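Epsin 1 (Danio rerio, PDB 5LP0) probably binds membranes rich in phosphatidylinositol 4,5-bisphosphate, changes their curvature and promotes clathrin-coated invaginations in receptor-mediated endocytosis. Local coordinates at residues T16-W21 / G56-H61; K50-H55 / K64-M69; K95-I100 / V109-K114. All coordinates share one frame; numbering follows the deposited sequence. Where two conformers were deposited one is given.

Contact 1: T16-W21 / G56-H61; sequences TSNDPW and GKNWRH
Asn-18 and His-61 meet where the loop 16-21 is drawn tightly against the first turn of helix 59-75. Thr-16 O, 3.1 Å from His-61 CD2, and Asn-18 OD1, 3.2 Å from it, crowd that corner of the ring obliquely. Asn-18 CG is anti to its carbonyl carbon (chi1 -79°), which places the amide beside the imidazole, only 6° from parallel. Its ND2 gives a straight bond to Asn-58 OD1 at 2.9 Å (163°), the two amides almost coplanar. An asparagine suits the place because OD1 also accepts from a water 2.7 Å away that is held by Lys-57 O and Arg-60 N. An alanine here would probably leave Asn-58 OD1 without this donor and the water with one anchor fewer. The outer side is looser: Arg-60 NE makes a weak bond to Asn-18 O, and its guanidinium has Pro-20 CA on one face, 3.9 Å from CZ, and Trp-59 on the other. Asn-18 and His-61 probably bind the phosphoinositide headgroup, as in a close relative. His-61 ND1 bonds to Asp-54, just after helix 38-51, and Lys-64 of helix 59-75 ties down the carbonyls of Ser-17, Asp-19 and Trp-21 in the loop between helices 8-15 and 25-34.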
loop_
_atom_site.group_PDB
_atom_site.type_symbol
_atom_site.label_atom_id
_atom_site.label_comp_id
_atom_site.label_asym_id
_atom_site.label_seq_id
_atom_site.Cartn_x
_atom_site.Cartn_y
_atom_site.Cartn_z
ATOM N N THR A 16 2.296 2.150 -7.696
ATOM C CA THR A 16 2.220 0.695 -7.631
ATOM C C THR A 16 2.446 -0.020 -8.972
ATOM O O THR A 16 2.027 -1.171 -9.170
ATOM C CB THR A 16 0.873 0.288 -7.032
ATOM O OG1 THR A 16 -0.205 0.779 -7.852
ATOM C CG2 THR A 16 0.726 0.834 -5.597
ATOM N N SER A 17 3.128 0.646 -9.889
ATOM C CA SER A 17 3.370 0.090 -11.215
ATOM C C SER A 17 4.316 -1.113 -11.194
ATOM O O SER A 17 4.952 -1.422 -10.178
ATOM C CB SER A 17 4.001 1.161 -12.111
ATOM O OG SER A 17 5.376 1.280 -11.791
ATOM N N ASN A 18 4.437 -1.775 -12.330
ATOM C CA ASN A 18 5.372 -2.887 -12.430
ATOM C C ASN A 18 6.845 -2.466 -12.565
ATOM O O ASN A 18 7.710 -3.334 -12.615
ATOM C CB ASN A 18 4.992 -3.800 -13.601
ATOM C CG ASN A 18 3.846 -4.747 -13.273
ATOM O OD1 ASN A 18 3.716 -5.243 -12.149
ATOM N ND2 ASN A 18 3.008 -5.014 -14.269
ATOM N N ASP A 19 7.123 -1.165 -12.619
ATOM C CA ASP A 19 8.508 -0.677 -12.706
ATOM C C ASP A 19 9.321 -1.164 -11.504
ATOM O O ASP A 19 8.826 -1.110 -10.371
ATOM C CB ASP A 19 8.551 0.858 -12.733
ATOM C CG ASP A 19 7.953 1.437 -13.987
ATOM O OD1 ASP A 19 8.013 0.747 -15.018
ATOM O OD2 ASP A 19 7.436 2.579 -13.944
ATOM N N PRO A 20 10.560 -1.636 -11.740
ATOM C CA PRO A 20 11.421 -2.126 -10.649
ATOM C C PRO A 20 12.126 -1.045 -9.842
ATOM O O PRO A 20 13.211 -1.276 -9.307
ATOM C CB PRO A 20 12.456 -2.982 -11.383
ATOM C CG PRO A 20 12.536 -2.380 -12.736
ATOM C CD PRO A 20 11.172 -1.848 -13.063
ATOM N N TRP A 21 11.517 0.125 -9.777
ATOM C CA TRP A 21 11.959 1.208 -8.904
ATOM C C TRP A 21 10.727 1.781 -8.214
ATOM O O TRP A 21 9.595 1.546 -8.660
ATOM C CB TRP A 21 12.712 2.276 -9.709
ATOM C CG TRP A 21 11.941 2.864 -10.869
ATOM C CD1 TRP A 21 11.065 3.906 -10.823
ATOM C CD2 TRP A 21 11.991 2.444 -12.243
ATOM N NE1 TRP A 21 10.562 4.162 -12.075
ATOM C CE2 TRP A 21 11.110 3.276 -12.964
ATOM C CE3 TRP A 21 12.694 1.445 -12.936
ATOM C CZ2 TRP A 21 10.918 3.148 -14.341
ATOM C CZ3 TRP A 21 12.493 1.320 -14.315
ATOM C CH2 TRP A 21 11.611 2.163 -14.994
ATOM N N GLY A 56 0.260 -13.083 -10.610
ATOM C CA GLY A 56 1.156 -13.578 -11.648
ATOM C C GLY A 56 2.223 -12.580 -12.042
ATOM O O GLY A 56 2.932 -12.058 -11.192
ATOM N N LYS A 57 2.297 -12.302 -13.340
ATOM C CA LYS A 57 3.275 -11.367 -13.892
ATOM C C LYS A 57 3.080 -9.949 -13.365
ATOM O O LYS A 57 3.962 -9.095 -13.509
ATOM C CB LYS A 57 3.212 -11.379 -15.428
ATOM C CG LYS A 57 1.949 -10.763 -16.009
ATOM C CD LYS A 57 1.934 -10.877 -17.513
ATOM C CE LYS A 57 0.605 -10.448 -18.092
ATOM N NZ LYS A 57 0.585 -10.621 -19.576
ATOM N N ASN A 58 1.924 -9.699 -12.752
ATOM C CA ASN A 58 1.650 -8.396 -12.131
ATOM C C ASN A 58 1.926 -8.403 -10.630
ATOM O O ASN A 58 1.455 -7.537 -9.902
ATOM C CB ASN A 58 0.208 -7.986 -12.385
ATOM C CG ASN A 58 -0.031 -7.575 -13.814
ATOM O OD1 ASN A 58 0.718 -6.776 -14.390
ATOM N ND2 ASN A 58 -1.064 -8.139 -14.410
ATOM N N TRP A 59 2.724 -9.356 -10.166
ATOM C CA TRP A 59 3.063 -9.470 -8.746
ATOM C C TRP A 59 3.620 -8.185 -8.130
ATOM O O TRP A 59 3.374 -7.901 -6.936
ATOM C CB TRP A 59 4.058 -10.598 -8.510
ATOM C CG TRP A 59 5.421 -10.296 -9.038
ATOM C CD1 TRP A 59 5.906 -10.578 -10.293
ATOM C CD2 TRP A 59 6.490 -9.665 -8.328
ATOM N NE1 TRP A 59 7.198 -10.138 -10.400
ATOM C CE2 TRP A 59 7.588 -9.588 -9.207
ATOM C CE3 TRP A 59 6.628 -9.161 -7.025
ATOM C CZ2 TRP A 59 8.804 -9.017 -8.834
ATOM C CZ3 TRP A 59 7.838 -8.593 -6.659
ATOM C CH2 TRP A 59 8.913 -8.536 -7.556
ATOM N N ARG A 60 4.348 -7.378 -8.905
ATOM C CA ARG A 60 4.955 -6.185 -8.322
ATOM C C ARG A 60 3.866 -5.146 -7.980
ATOM O O ARG A 60 4.062 -4.325 -7.099
ATOM C CB ARG A 60 6.013 -5.564 -9.229
ATOM C CG ARG A 60 7.064 -4.832 -8.410
ATOM C CD ARG A 60 8.037 -4.065 -9.280
ATOM N NE ARG A 60 8.670 -4.937 -10.263
ATOM C CZ ARG A 60 9.809 -5.590 -10.072
ATOM N NH1 ARG A 60 10.467 -5.481 -8.923
ATOM N NH2 ARG A 60 10.295 -6.360 -11.041
ATOM N N HIS A 61 2.715 -5.199 -8.648
ATOM C CA HIS A 61 1.567 -4.377 -8.254
ATOM C C HIS A 61 1.250 -4.681 -6.812
ATOM O O HIS A 61 0.979 -3.774 -6.031
ATOM C CB HIS A 61 0.314 -4.720 -9.072
ATOM C CG HIS A 61 0.321 -4.189 -10.471
ATOM N ND1 HIS A 61 -0.702 -4.451 -11.358
ATOM C CD2 HIS A 61 1.221 -3.429 -11.139
ATOM C CE1 HIS A 61 -0.440 -3.860 -12.512
ATOM N NE2 HIS A 61 0.705 -3.217 -12.399
HETATM O O HOH W 1 5.186 -7.458 -11.715
#

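Contact 2: K50-H55 / K64-M69; sequences KRLNDH and KAMTLM
Leu-52 reaches over Ala-65 with one methyl and toward Met-69 with the other, and carries most of the contact. With CG anti to its own carbonyl carbon (chi1 -74°), the branch swings toward helix 59-75. CD2 comes 3.6 Å from Ala-65 CB and 3.4 Å from Met-66 CG, the latter tighter than ordinary carbon-carbon packing. The leucine and Met-66 side chains cross at a slant, and the methyl meets CG rather than the sulfur. CD1 takes the other direction, ending 4.2 Å from Met-69 CE. Ala-65 suits the point where the backbones come nearest: its single methyl points at the other segment and permits a separation of 5.9 Å between the CA atoms of Leu-52 and Ala-65. Arg-51 adds its CB, 3.8 Å from Ala-65 CB, before the chain bends at chi2 (-81°) and carries CD off the apolar patch. The guanidinium lies away from the patch, and NH1 bonds to Thr-16 OG1. Met-66, long and unbranched, also packs on helix 108-122, while Met-69 lies against helices 38-51 and 78-86. A type I turn from Arg-51 to Asp-54 then leads the chain away. This is the packing of the turn that follows one helix onto the next helix in the all-helical ENTH fold, where the buried leucine sits beside Arg-51, a residue that probably contacts the phosphoinositide headgroup, as in a close relative.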
loop_
_atom_site.group_PDB
_atom_site.type_symbol
_atom_site.label_atom_id
_atom_site.label_comp_id
_atom_site.label_asym_id
_atom_site.label_seq_id
_atom_site.Cartn_x
_atom_site.Cartn_y
_atom_site.Cartn_z
ATOM N N LYS A 50 -7.372 -2.856 -5.343
ATOM C CA LYS A 50 -7.309 -3.467 -6.664
ATOM C C LYS A 50 -5.903 -3.973 -6.959
ATOM O O LYS A 50 -5.729 -5.106 -7.408
ATOM C CB LYS A 50 -7.725 -2.473 -7.732
ATOM C CG LYS A 50 -9.237 -2.225 -7.783
ATOM C CD LYS A 50 -9.613 -1.212 -8.872
ATOM C CE LYS A 50 -11.125 -0.883 -8.863
ATOM N NZ LYS A 50 -11.425 0.229 -9.799
ATOM N N ARG A 51 -4.881 -3.166 -6.691
ATOM C CA ARG A 51 -3.514 -3.571 -6.978
ATOM C C ARG A 51 -3.115 -4.749 -6.082
ATOM O O ARG A 51 -2.397 -5.641 -6.516
ATOM C CB ARG A 51 -2.562 -2.378 -6.804
ATOM C CG ARG A 51 -2.712 -1.318 -7.930
ATOM C CD ARG A 51 -1.934 -1.794 -9.163
ATOM N NE ARG A 51 -2.366 -1.330 -10.495
ATOM C CZ ARG A 51 -1.703 -0.455 -11.253
ATOM N NH1 ARG A 51 -0.633 0.168 -10.794
ATOM N NH2 ARG A 51 -2.142 -0.154 -12.470
ATOM N N LEU A 52 -3.636 -4.788 -4.859
ATOM C CA LEU A 52 -3.377 -5.878 -3.929
ATOM C C LEU A 52 -4.047 -7.195 -4.344
ATOM O O LEU A 52 -3.744 -8.246 -3.773
ATOM C CB LEU A 52 -3.855 -5.496 -2.519
ATOM C CG LEU A 52 -2.984 -4.486 -1.764
ATOM C CD1 LEU A 52 -3.688 -4.055 -0.497
ATOM C CD2 LEU A 52 -1.589 -5.026 -1.420
ATOM N N ASN A 53 -4.927 -7.122 -5.339
ATOM C CA ASN A 53 -5.695 -8.270 -5.823
ATOM C C ASN A 53 -5.278 -8.695 -7.241
ATOM O O ASN A 53 -5.974 -9.479 -7.886
ATOM C CB ASN A 53 -7.185 -7.874 -5.818
ATOM C CG ASN A 53 -8.125 -9.057 -5.948
ATOM O OD1 ASN A 53 -7.859 -10.151 -5.437
ATOM N ND2 ASN A 53 -9.245 -8.837 -6.625
ATOM N N ASP A 54 -4.143 -8.194 -7.712
ATOM C CA ASP A 54 -3.515 -8.669 -8.955
ATOM C C ASP A 54 -2.680 -9.930 -8.699
ATOM O O ASP A 54 -2.480 -10.337 -7.544
ATOM C CB ASP A 54 -2.681 -7.544 -9.574
ATOM C CG ASP A 54 -3.537 -6.507 -10.293
ATOM O OD1 ASP A 54 -3.012 -5.408 -10.574
ATOM O OD2 ASP A 54 -4.716 -6.798 -10.590
ATOM N N HIS A 55 -2.201 -10.559 -9.775
ATOM C CA HIS A 55 -1.544 -11.844 -9.673
ATOM C C HIS A 55 -0.488 -11.989 -10.746
ATOM O O HIS A 55 -0.383 -11.195 -11.681
ATOM C CB HIS A 55 -2.579 -12.956 -9.857
ATOM C CG HIS A 55 -3.699 -12.909 -8.868
ATOM N ND1 HIS A 55 -3.605 -13.466 -7.611
ATOM C CD2 HIS A 55 -4.935 -12.359 -8.946
ATOM C CE1 HIS A 55 -4.735 -13.260 -6.955
ATOM N NE2 HIS A 55 -5.558 -12.597 -7.745
ATOM N N LYS A 64 4.313 -3.610 -4.339
ATOM C CA LYS A 64 4.384 -2.151 -4.196
ATOM C C LYS A 64 3.124 -1.551 -3.540
ATOM O O LYS A 64 3.214 -0.572 -2.788
ATOM C CB LYS A 64 4.699 -1.496 -5.544
ATOM C CG LYS A 64 6.136 -1.787 -5.998
ATOM C CD LYS A 64 6.450 -1.408 -7.449
ATOM C CE LYS A 64 6.572 0.099 -7.603
ATOM N NZ LYS A 64 6.856 0.444 -9.028
ATOM N N ALA A 65 1.968 -2.147 -3.789
ATOM C CA ALA A 65 0.747 -1.718 -3.102
ATOM C C ALA A 65 0.869 -1.969 -1.614
ATOM O O ALA A 65 0.347 -1.171 -0.820
ATOM C CB ALA A 65 -0.489 -2.408 -3.677
ATOM N N MET A 66 1.611 -2.999 -1.199
ATOM C CA MET A 66 1.748 -3.246 0.244
ATOM C C MET A 66 2.721 -2.216 0.821
ATOM O O MET A 66 2.508 -1.715 1.931
ATOM C CB MET A 66 2.242 -4.656 0.567
ATOM C CG MET A 66 1.159 -5.711 0.485
ATOM S SD MET A 66 1.676 -7.299 1.160
ATOM C CE MET A 66 2.756 -7.776 -0.185
ATOM N N THR A 67 3.767 -1.861 0.077
ATOM C CA THR A 67 4.674 -0.804 0.518
ATOM C C THR A 67 3.910 0.506 0.666
ATOM O O THR A 67 4.034 1.197 1.671
ATOM C CB THR A 67 5.806 -0.650 -0.450
ATOM O OG1 THR A 67 6.528 -1.887 -0.473
ATOM C CG2 THR A 67 6.738 0.485 -0.020
ATOM N N LEU A 68 3.066 0.819 -0.312
ATOM C CA LEU A 68 2.263 2.028 -0.235
ATOM C C LEU A 68 1.270 1.944 0.928
ATOM O O LEU A 68 1.143 2.893 1.712
ATOM C CB LEU A 68 1.553 2.274 -1.557
ATOM C CG LEU A 68 0.577 3.447 -1.529
ATOM C CD1 LEU A 68 1.317 4.757 -1.253
ATOM C CD2 LEU A 68 -0.174 3.538 -2.837
ATOM N N MET A 69 0.565 0.834 1.071
ATOM C CA MET A 69 -0.405 0.716 2.139
ATOM C C MET A 69 0.283 0.874 3.489
ATOM O O MET A 69 -0.238 1.583 4.359
ATOM C CB MET A 69 -1.169 -0.605 2.077
ATOM C CG MET A 69 -2.396 -0.594 2.993
ATOM S SD MET A 69 -3.698 0.573 2.439
ATOM C CE MET A 69 -4.793 -0.548 1.582
#

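Contact 3: K95-I100 / V109-K114; sequences KDFQYI and VNVREK
Val-111 makes the first close approach of helix 108-122 to the loop, packing its beta-branched side chain against Phe-97. CG1, anti to its own backbone N (chi1 175°), comes 3.6 Å from Phe-97 CB, while Val-111 CB lies 3.8 Å from CD2 of the ring. The valine approaches the ring obliquely, and this short, stiff side chain also touches Met-66 of helix 59-75. One residue on, Arg-112 carries the polar half. Its aliphatic part runs alongside the loop carbonyls, with CD 3.3 Å from Lys-95 O. The chain then bends at chi3, and NH1 donates to Phe-97 O at 2.8 Å. This bond is nearly straight (160°), lies in the plane of the carbonyl and enters at the guanidinium edge. NH1 also donates to a water 2.9 Å away, which accepts in turn from Tyr-99 N. The Gln-98 amide lies almost parallel to the guanidinium without bonding to it; its NE2 instead donates to Asp-96 O at 3.0 Å from above that carbonyl's plane. Lys-114, farther along, makes a cation-pi contact with Tyr-63. A long charged arginine thus serves neutral backbone groups of a loop that is not helical at the residues it binds, directly at Phe-97 and through water at Tyr-99. Asp-106 forms a salt bridge with NH2 and would probably offset the positive charge of the guanidinium.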
loop_
_atom_site.group_PDB
_atom_site.type_symbol
_atom_site.label_atom_id
_atom_site.label_comp_id
_atom_site.label_asym_id
_atom_site.label_seq_id
_atom_site.Cartn_x
_atom_site.Cartn_y
_atom_site.Cartn_z
ATOM N N LYS A 95 -0.236 -13.798 2.244
ATOM C CA LYS A 95 0.746 -14.703 2.846
ATOM C C LYS A 95 0.772 -16.022 2.076
ATOM O O LYS A 95 1.694 -16.795 2.245
ATOM C CB LYS A 95 0.431 -14.934 4.327
ATOM C CG LYS A 95 0.552 -13.646 5.166
ATOM C CD LYS A 95 0.079 -13.785 6.606
ATOM C CE LYS A 95 0.911 -14.793 7.350
ATOM N NZ LYS A 95 0.469 -14.884 8.765
ATOM N N ASP A 96 -0.243 -16.249 1.237
ATOM C CA ASP A 96 -0.336 -17.438 0.381
ATOM C C ASP A 96 -0.016 -17.177 -1.080
ATOM O O ASP A 96 -0.134 -18.083 -1.907
ATOM C CB ASP A 96 -1.748 -18.044 0.442
ATOM C CG ASP A 96 -2.214 -18.305 1.851
ATOM O OD1 ASP A 96 -1.435 -18.869 2.637
ATOM O OD2 ASP A 96 -3.371 -17.942 2.174
ATOM N N PHE A 97 0.376 -15.952 -1.408
ATOM C CA PHE A 97 0.594 -15.558 -2.795
ATOM C C PHE A 97 1.726 -16.356 -3.425
ATOM O O PHE A 97 2.780 -16.495 -2.827
ATOM C CB PHE A 97 0.902 -14.062 -2.851
ATOM C CG PHE A 97 1.049 -13.507 -4.235
ATOM C CD1 PHE A 97 -0.011 -12.869 -4.849
ATOM C CD2 PHE A 97 2.252 -13.590 -4.921
ATOM C CE1 PHE A 97 0.118 -12.330 -6.097
ATOM C CE2 PHE A 97 2.369 -13.047 -6.192
ATOM C CZ PHE A 97 1.285 -12.432 -6.775
ATOM N N GLN A 98 1.493 -16.865 -4.634
ATOM C CA GLN A 98 2.492 -17.644 -5.375
ATOM C C GLN A 98 2.832 -16.987 -6.693
ATOM O O GLN A 98 1.939 -16.594 -7.445
ATOM C CB GLN A 98 1.959 -19.048 -5.717
ATOM C CG GLN A 98 1.423 -19.862 -4.560
ATOM C CD GLN A 98 2.476 -20.193 -3.522
ATOM O OE1 GLN A 98 3.535 -20.723 -3.842
ATOM N NE2 GLN A 98 2.186 -19.874 -2.264
ATOM N N TYR A 99 4.118 -16.901 -7.000
ATOM C CA TYR A 99 4.548 -16.638 -8.375
ATOM C C TYR A 99 5.992 -17.023 -8.627
ATOM O O TYR A 99 6.896 -16.504 -7.982
ATOM C CB TYR A 99 4.333 -15.172 -8.771
ATOM C CG TYR A 99 4.655 -14.927 -10.233
ATOM C CD1 TYR A 99 3.936 -15.572 -11.232
ATOM C CD2 TYR A 99 5.674 -14.065 -10.613
ATOM C CE1 TYR A 99 4.205 -15.355 -12.571
ATOM C CE2 TYR A 99 5.974 -13.860 -11.972
ATOM C CZ TYR A 99 5.219 -14.494 -12.930
ATOM O OH TYR A 99 5.508 -14.283 -14.256
ATOM N N ILE A 100 6.165 -17.922 -9.595
ATOM C CA ILE A 100 7.474 -18.299 -10.121
ATOM C C ILE A 100 7.593 -17.614 -11.476
ATOM O O ILE A 100 6.724 -17.793 -12.332
ATOM C CB ILE A 100 7.573 -19.834 -10.316
ATOM C CG1 ILE A 100 7.292 -20.550 -8.993
ATOM C CG2 ILE A 100 8.950 -20.250 -10.897
ATOM C CD1 ILE A 100 8.182 -20.094 -7.865
ATOM N N VAL A 109 7.862 -15.143 -2.830
ATOM C CA VAL A 109 8.408 -15.100 -1.475
ATOM C C VAL A 109 8.468 -13.675 -0.897
ATOM O O VAL A 109 8.228 -13.490 0.302
ATOM C CB VAL A 109 9.800 -15.778 -1.390
ATOM C CG1 VAL A 109 10.907 -14.823 -1.776
ATOM C CG2 VAL A 109 10.030 -16.324 0.005
ATOM N N ASN A 110 8.803 -12.679 -1.713
ATOM C CA ASN A 110 8.821 -11.300 -1.246
ATOM C C ASN A 110 7.428 -10.824 -0.861
ATOM O O ASN A 110 7.255 -10.115 0.126
ATOM C CB ASN A 110 9.318 -10.351 -2.348
ATOM C CG ASN A 110 10.592 -10.815 -3.011
ATOM O OD1 ASN A 110 11.658 -10.799 -2.394
ATOM N ND2 ASN A 110 10.502 -11.190 -4.291
ATOM N N VAL A 111 6.430 -11.228 -1.648
ATOM C CA VAL A 111 5.052 -10.861 -1.354
ATOM C C VAL A 111 4.604 -11.491 -0.043
ATOM O O VAL A 111 4.019 -10.820 0.805
ATOM C CB VAL A 111 4.090 -11.267 -2.493
ATOM C CG1 VAL A 111 2.642 -10.995 -2.116
ATOM C CG2 VAL A 111 4.462 -10.497 -3.742
ATOM N N ARG A 112 4.921 -12.765 0.165
ATOM C CA ARG A 112 4.438 -13.481 1.339
ATOM C C ARG A 112 5.043 -12.907 2.600
ATOM O O ARG A 112 4.348 -12.747 3.611
ATOM C CB ARG A 112 4.760 -14.982 1.245
ATOM C CG ARG A 112 4.020 -15.689 0.095
ATOM C CD ARG A 112 4.204 -17.203 0.115
ATOM N NE ARG A 112 5.546 -17.697 -0.221
ATOM C CZ ARG A 112 5.999 -17.937 -1.449
ATOM N NH1 ARG A 112 5.257 -17.687 -2.520
ATOM N NH2 ARG A 112 7.223 -18.443 -1.612
ATOM N N GLU A 113 6.326 -12.568 2.546
ATOM C CA GLU A 113 6.988 -12.024 3.727
ATOM C C GLU A 113 6.500 -10.613 4.066
ATOM O O GLU A 113 6.258 -10.317 5.233
ATOM C CB GLU A 113 8.509 -12.038 3.536
ATOM C CG GLU A 113 9.287 -11.361 4.651
ATOM C CD GLU A 113 9.261 -12.123 5.958
ATOM O OE1 GLU A 113 8.768 -13.268 5.989
ATOM O OE2 GLU A 113 9.750 -11.553 6.962
ATOM N N LYS A 114 6.344 -9.759 3.046
ATOM C CA LYS A 114 5.827 -8.414 3.256
ATOM C C LYS A 114 4.408 -8.475 3.835
ATOM O O LYS A 114 4.087 -7.724 4.749
ATOM C CB LYS A 114 5.905 -7.609 1.953
ATOM C CG LYS A 114 5.455 -6.159 2.087
ATOM C CD LYS A 114 5.753 -5.327 0.833
ATOM C CE LYS A 114 7.201 -4.880 0.797
ATOM N NZ LYS A 114 7.532 -3.861 1.829
HETATM O O HOH W 2 5.739 -18.357 -5.266
#

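In the fold
From the N terminus, the chain leaves helix 8-15 into the loop 16-21, whose partner in contact 1 is 56-61, a closure spanning helices 25-34 and 38-51. Before that loop is closed, 50-55 opens contact 2, completed by 64-69 after only eight residues; the two contacts therefore cross, sharing helix 59-75. They also touch, Thr-16 CG2 lying 3.6 Å from Ala-65 CA. Contact 3 follows in series, a short loop in which helix 108-122 comes back against 95-100. It meets contact 1 where Tyr-99 packs on Trp-59, and contact 2 through Met-66. Helix 59-75 is thus the element on which the three contacts converge.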